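Matching sites in chitin oligosaccharide binding protein NagB2 from Paenibacillus sp., a protein that probably binds chitin oligosaccharides outside the cell as the solute-binding component of a bacterial sugar uptake system (PDB 7EHO (chain A, 1.79 Å), residues 206-211 and 234-239), and in its relative chitin oligosaccahride binding protein NagB1 from Paenibacillus sp. (PDB 7EHP (chain B, 2.01 Å), residues 174-179 and 202-207). Structure 2 is superposed on structure 1 by the backbone atoms of these residues (RMSD 0.29 Å); each is numbered along its deposited sequence.

Structure 1 (7EHO).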
loop_
_atom_site.group_PDB
_atom_site.type_symbol
_atom_site.label_atom_id
_atom_site.label_comp_id
_atom_site.label_asym_id
_atom_site.label_seq_id
_atom_site.Cartn_x
_atom_site.Cartn_y
_atom_site.Cartn_z
ATOM N N SER A 206 0.929 11.083 -4.652
ATOM C CA SER A 206 0.811 11.641 -3.322
ATOM C C SER A 206 0.960 13.152 -3.306
ATOM O O SER A 206 0.416 13.827 -2.422
ATOM C CB SER A 206 1.877 11.086 -2.342
ATOM O OG SER A 206 1.651 9.759 -1.861
ATOM N N LEU A 207 1.709 13.701 -4.256
ATOM C CA LEU A 207 1.747 15.148 -4.413
ATOM C C LEU A 207 0.373 15.699 -4.806
ATOM O O LEU A 207 -0.104 16.670 -4.214
ATOM C CB LEU A 207 2.836 15.524 -5.424
ATOM C CG LEU A 207 3.380 16.942 -5.553
ATOM C CD1 LEU A 207 3.609 17.606 -4.225
ATOM C CD2 LEU A 207 4.717 16.840 -6.300
ATOM N N PHE A 208 -0.318 15.075 -5.763
ATOM C CA PHE A 208 -1.593 15.676 -6.147
ATOM C C PHE A 208 -2.714 15.280 -5.197
ATOM O O PHE A 208 -3.729 15.975 -5.142
ATOM C CB PHE A 208 -1.949 15.427 -7.650
ATOM C CG PHE A 208 -2.340 14.011 -8.017
ATOM C CD1 PHE A 208 -3.553 13.477 -7.626
ATOM C CD2 PHE A 208 -1.509 13.252 -8.817
ATOM C CE1 PHE A 208 -3.910 12.184 -7.991
ATOM C CE2 PHE A 208 -1.863 11.959 -9.196
ATOM C CZ PHE A 208 -3.069 11.428 -8.764
ATOM N N VAL A 209 -2.517 14.245 -4.381
ATOM C CA VAL A 209 -3.461 14.030 -3.294
ATOM C C VAL A 209 -3.216 15.071 -2.205
ATOM O O VAL A 209 -4.165 15.581 -1.588
ATOM C CB VAL A 209 -3.359 12.582 -2.785
ATOM C CG1 VAL A 209 -4.020 12.431 -1.382
ATOM C CG2 VAL A 209 -4.020 11.660 -3.760
ATOM N N ALA A 210 -1.960 15.483 -2.019
ATOM C CA ALA A 210 -1.693 16.542 -1.054
ATOM C C ALA A 210 -2.202 17.897 -1.547
ATOM O O ALA A 210 -2.640 18.720 -0.735
ATOM C CB ALA A 210 -0.203 16.603 -0.740
ATOM N N THR A 211 -2.187 18.145 -2.861
ATOM C CA THR A 211 -2.627 19.456 -3.337
ATOM C C THR A 211 -4.132 19.525 -3.543
ATOM O O THR A 211 -4.722 20.596 -3.352
ATOM C CB THR A 211 -1.908 19.856 -4.642
ATOM O OG1 THR A 211 -2.070 18.846 -5.649
ATOM C CG2 THR A 211 -0.421 20.107 -4.403
ATOM N N ASP A 234 -2.006 21.618 -9.913
ATOM C CA ASP A 234 -0.995 22.148 -9.000
ATOM C C ASP A 234 0.003 21.076 -8.573
ATOM O O ASP A 234 1.202 21.363 -8.424
ATOM C CB ASP A 234 -1.677 22.774 -7.776
ATOM C CG ASP A 234 -0.680 23.434 -6.828
ATOM O OD1 ASP A 234 0.233 24.129 -7.304
ATOM O OD2 ASP A 234 -0.796 23.241 -5.611
ATOM N N GLY A 235 -0.473 19.849 -8.330
ATOM C CA GLY A 235 0.433 18.774 -7.949
ATOM C C GLY A 235 1.466 18.485 -9.020
ATOM O O GLY A 235 2.639 18.283 -8.724
ATOM N N PHE A 236 1.049 18.501 -10.285
ATOM C CA PHE A 236 1.989 18.245 -11.369
ATOM C C PHE A 236 2.911 19.437 -11.603
ATOM O O PHE A 236 4.066 19.259 -11.994
ATOM C CB PHE A 236 1.216 17.880 -12.642
ATOM C CG PHE A 236 0.569 16.535 -12.555
ATOM C CD1 PHE A 236 1.342 15.387 -12.698
ATOM C CD2 PHE A 236 -0.781 16.411 -12.276
ATOM C CE1 PHE A 236 0.754 14.105 -12.578
ATOM C CE2 PHE A 236 -1.379 15.151 -12.171
ATOM C CZ PHE A 236 -0.605 14.002 -12.329
ATOM N N LYS A 237 2.440 20.651 -11.326
ATOM C CA LYS A 237 3.336 21.798 -11.394
ATOM C C LYS A 237 4.413 21.713 -10.316
ATOM O O LYS A 237 5.582 22.000 -10.574
ATOM C CB LYS A 237 2.535 23.089 -11.242
ATOM C CG LYS A 237 1.646 23.387 -12.428
ATOM C CD LYS A 237 1.288 24.854 -12.488
ATOM C CE LYS A 237 0.165 25.068 -13.490
ATOM N NZ LYS A 237 0.271 26.371 -14.226
ATOM N N ARG A 238 4.037 21.322 -9.099
ATOM C CA ARG A 238 5.027 21.158 -8.036
ATOM C C ARG A 238 5.988 20.027 -8.354
ATOM O O ARG A 238 7.179 20.124 -8.044
ATOM C CB ARG A 238 4.325 20.897 -6.704
ATOM C CG ARG A 238 3.490 22.079 -6.256
ATOM C CD ARG A 238 3.007 21.880 -4.810
ATOM N NE ARG A 238 1.942 22.824 -4.482
ATOM C CZ ARG A 238 1.788 23.417 -3.311
ATOM N NH1 ARG A 238 2.641 23.174 -2.325
ATOM N NH2 ARG A 238 0.768 24.249 -3.119
ATOM N N LEU A 239 5.491 18.962 -8.999
ATOM C CA LEU A 239 6.359 17.857 -9.398
ATOM C C LEU A 239 7.416 18.327 -10.388
ATOM O O LEU A 239 8.616 18.046 -10.236
ATOM C CB LEU A 239 5.527 16.727 -10.014
ATOM C CG LEU A 239 6.318 15.474 -10.435
ATOM C CD1 LEU A 239 6.847 14.766 -9.178
ATOM C CD2 LEU A 239 5.452 14.521 -11.290
HETATM O O HOH W 1 -3.713 23.440 -3.957
#
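Asp234 OD2, which touches Thr211 CG2 across the contact, takes two bonds from Arg238 one helical turn on: NE at 3.0 Å, above the carboxylate plane, and NH2 at 3.1 Å. The long arginine chain, extended from CG to NE, allows this side-on grip, and Trp170 adds a cation-pi contact. Segments 206-211 and 234-239, of helices 197-212 and 230-244 in the solute-binding fold, cross here; the segment axes approach to 8.0 Å, at 130°. Gly235 permits this closeness: its CA lies 4.1 Å from Phe208 CA, and a CB there would clash. Thr211 OG1 lies between its backbone N and carbonyl carbon (chi1 55°), which sets it 3.3 Å from Gly235 N; it is hydrogen-bonded to Ala231 O. The Phe208 and Phe236 rings lie with nearly parallel planes but are offset so far that they scarcely overlap, Phe208 CD2 to Phe236 CZ 3.7 Å. Leu207 CD2 packs 3.8 Å from Leu239 CB, an apolar contact between buried branched side chains.

Structure 2 (7EHP).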
loop_
_atom_site.group_PDB
_atom_site.type_symbol
_atom_site.label_atom_id
_atom_site.label_comp_id
_atom_site.label_asym_id
_atom_site.label_seq_id
_atom_site.Cartn_x
_atom_site.Cartn_y
_atom_site.Cartn_z
ATOM N N THR B 174 1.158 11.159 -4.499
ATOM C CA THR B 174 1.119 11.896 -3.218
ATOM C C THR B 174 1.133 13.396 -3.434
ATOM O O THR B 174 0.503 14.137 -2.670
ATOM C CB THR B 174 2.330 11.516 -2.343
ATOM O OG1 THR B 174 2.246 10.181 -1.840
ATOM C CG2 THR B 174 2.529 12.499 -1.170
ATOM N N LEU B 175 1.814 13.861 -4.483
ATOM C CA LEU B 175 1.816 15.298 -4.717
ATOM C C LEU B 175 0.434 15.797 -5.123
ATOM O O LEU B 175 -0.040 16.789 -4.570
ATOM C CB LEU B 175 2.870 15.659 -5.760
ATOM C CG LEU B 175 4.224 15.989 -5.119
ATOM C CD1 LEU B 175 5.290 16.218 -6.195
ATOM C CD2 LEU B 175 4.079 17.221 -4.233
ATOM N N TRP B 176 -0.247 15.127 -6.074
ATOM C CA TRP B 176 -1.544 15.702 -6.446
ATOM C C TRP B 176 -2.599 15.416 -5.384
ATOM O O TRP B 176 -3.588 16.147 -5.299
ATOM C CB TRP B 176 -2.094 15.239 -7.825
ATOM C CG TRP B 176 -2.781 13.854 -7.892
ATOM C CD1 TRP B 176 -4.049 13.577 -7.476
ATOM C CD2 TRP B 176 -2.337 12.670 -8.594
ATOM N NE1 TRP B 176 -4.377 12.270 -7.742
ATOM C CE2 TRP B 176 -3.348 11.689 -8.432
ATOM C CE3 TRP B 176 -1.166 12.319 -9.287
ATOM C CZ2 TRP B 176 -3.227 10.388 -8.939
ATOM C CZ3 TRP B 176 -1.045 11.031 -9.783
ATOM C CH2 TRP B 176 -2.073 10.078 -9.608
ATOM N N VAL B 177 -2.423 14.363 -4.576
ATOM C CA VAL B 177 -3.329 14.146 -3.451
ATOM C C VAL B 177 -3.077 15.186 -2.362
ATOM O O VAL B 177 -4.017 15.665 -1.711
ATOM C CB VAL B 177 -3.214 12.708 -2.897
ATOM C CG1 VAL B 177 -3.929 12.582 -1.524
ATOM C CG2 VAL B 177 -3.778 11.681 -3.903
ATOM N N ARG B 178 -1.817 15.557 -2.143
ATOM C CA ARG B 178 -1.526 16.679 -1.251
ATOM C C ARG B 178 -2.317 17.921 -1.652
ATOM O O ARG B 178 -2.910 18.601 -0.802
ATOM C CB ARG B 178 -0.027 17.000 -1.259
ATOM C CG ARG B 178 0.822 16.139 -0.303
ATOM C CD ARG B 178 0.897 16.682 1.113
ATOM N NE ARG B 178 1.672 15.795 1.978
ATOM C CZ ARG B 178 1.244 14.607 2.412
ATOM N NH1 ARG B 178 0.041 14.181 2.076
ATOM N NH2 ARG B 178 2.014 13.845 3.187
ATOM N N THR B 179 -2.332 18.237 -2.952
ATOM C CA THR B 179 -2.912 19.512 -3.379
ATOM C C THR B 179 -4.420 19.434 -3.569
ATOM O O THR B 179 -5.119 20.413 -3.293
ATOM C CB THR B 179 -2.264 19.980 -4.675
ATOM O OG1 THR B 179 -2.500 18.990 -5.684
ATOM C CG2 THR B 179 -0.767 20.194 -4.476
ATOM N N ASP B 202 -2.016 21.614 -9.601
ATOM C CA ASP B 202 -1.034 22.192 -8.684
ATOM C C ASP B 202 0.020 21.156 -8.278
ATOM O O ASP B 202 1.225 21.450 -8.239
ATOM C CB ASP B 202 -1.758 22.769 -7.456
ATOM C CG ASP B 202 -0.869 23.677 -6.613
ATOM O OD1 ASP B 202 -0.692 24.841 -7.024
ATOM O OD2 ASP B 202 -0.390 23.263 -5.520
ATOM N N GLY B 203 -0.416 19.931 -7.977
ATOM C CA GLY B 203 0.534 18.897 -7.596
ATOM C C GLY B 203 1.427 18.462 -8.743
ATOM O O GLY B 203 2.600 18.159 -8.533
ATOM N N PHE B 204 0.876 18.400 -9.964
ATOM C CA PHE B 204 1.700 18.123 -11.142
ATOM C C PHE B 204 2.740 19.217 -11.350
ATOM O O PHE B 204 3.899 18.930 -11.694
ATOM C CB PHE B 204 0.821 17.982 -12.396
ATOM C CG PHE B 204 0.207 16.597 -12.569
ATOM C CD1 PHE B 204 -0.873 16.194 -11.795
ATOM C CD2 PHE B 204 0.715 15.706 -13.510
ATOM C CE1 PHE B 204 -1.439 14.918 -11.947
ATOM C CE2 PHE B 204 0.170 14.432 -13.671
ATOM C CZ PHE B 204 -0.918 14.031 -12.895
ATOM N N LYS B 205 2.352 20.483 -11.145
ATOM C CA LYS B 205 3.306 21.577 -11.349
ATOM C C LYS B 205 4.384 21.567 -10.278
ATOM O O LYS B 205 5.533 21.963 -10.540
ATOM C CB LYS B 205 2.576 22.929 -11.379
ATOM C CG LYS B 205 1.751 23.145 -12.647
ATOM C CD LYS B 205 1.142 24.544 -12.704
ATOM C CE LYS B 205 -0.153 24.607 -11.915
ATOM N NZ LYS B 205 -1.100 25.575 -12.518
ATOM N N ARG B 206 4.040 21.091 -9.078
ATOM C CA ARG B 206 5.038 20.966 -8.020
ATOM C C ARG B 206 6.045 19.889 -8.362
ATOM O O ARG B 206 7.236 20.032 -8.087
ATOM C CB ARG B 206 4.360 20.641 -6.690
ATOM C CG ARG B 206 3.737 21.858 -6.034
ATOM C CD ARG B 206 2.901 21.460 -4.837
ATOM N NE ARG B 206 2.132 22.593 -4.332
ATOM C CZ ARG B 206 2.646 23.569 -3.593
ATOM N NH1 ARG B 206 3.940 23.552 -3.271
ATOM N NH2 ARG B 206 1.866 24.563 -3.180
ATOM N N TYR B 207 5.556 18.779 -8.899
ATOM C CA TYR B 207 6.421 17.715 -9.374
ATOM C C TYR B 207 7.348 18.233 -10.466
ATOM O O TYR B 207 8.558 17.972 -10.447
ATOM C CB TYR B 207 5.534 16.580 -9.883
ATOM C CG TYR B 207 6.223 15.298 -10.310
ATOM C CD1 TYR B 207 6.872 15.193 -11.547
ATOM C CD2 TYR B 207 6.158 14.162 -9.505
ATOM C CE1 TYR B 207 7.473 13.985 -11.945
ATOM C CE2 TYR B 207 6.742 12.962 -9.892
ATOM C CZ TYR B 207 7.391 12.870 -11.099
ATOM O OH TYR B 207 7.955 11.645 -11.447
#
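Asp202 OD2, which touches Thr179 CG2 across the contact, accepts a hydrogen bond from Arg206 NE at 2.9 Å, part of a salt bridge, with an N-H...acceptor angle of 155°. NE stands above the carboxylate plane, on an arginine chain extended from CG to NE; Trp140 adds a cation-pi contact. Gly203 permits close approach: its CA lies 4.0 Å from Trp176 CA, and a CB there would clash. Thr179 OG1 lies between its backbone N and carbonyl carbon (chi1 60°), which sets it 3.2 Å from Gly203 N; it is hydrogen-bonded to Asp199 O. The six-membered ring of Trp176 and the Phe204 ring lie with nearly parallel planes but are offset so far that they scarcely overlap, Trp176 CE3 to Phe204 CE1 3.7 Å. Leu175 CD1 packs 3.7 Å from Tyr207 CB, an apolar contact. The buried Arg178 guanidinium is hydrogen-bonded to the carbonyls of Phe267, Pro268 and Met277.

Comparison
The salt bridge within the second helix is kept: Arg238(A) NE to Asp234(A) OD2 is 3.0 Å and Arg206(B) NE to Asp202(B) OD2 2.9 Å. Around it the end groups differ. Chi4 is -143° in Arg238(A) and -77° in Arg206(B); the place of NH1 of Arg238(A) is left in Arg206(B), and the CZ atoms are 0.9 Å apart. The guanidinium is thus turned differently about the CD-NE bond, while NE keeps its bond. The carboxylates of Asp234(A) and Asp202(B) differ by about 36° about their last bond. Thr211(A) and Thr179(B) keep their place. Phe208(A) is exchanged for Trp176(B), whose NE1 falls 0.5 Å from CE1 of Phe208(A) after superposition. CH2 of Trp176(B) reaches beyond the phenyl ring, extending the buried aromatic surface, while contact with the slightly shifted Phe236(A)/Phe204(B) persists. At Leu239(A)/Tyr207(B) the CG atoms lie 0.2 Å apart; Tyr207(B) adds CE1, CE2, CZ and OH, whereas CD2 of Leu239(A) has no counterpart. The facing leucine is modelled differently, chi1 -164° in Leu207(A) and -91° in Leu175(B), with CG atoms 1.3 Å apart, yet it touches Arg238(A)/Arg206(B) and Leu239(A)/Tyr207(B) in both. Away from the interface, Ser206(A) and Thr174(B) share the CB place, with OG and OG1 0.7 Å apart after superposition, and Thr174(B) adds CG2; Arg178(B) carries CG to NH2 beyond the CB that coincides with that of Ala210(A).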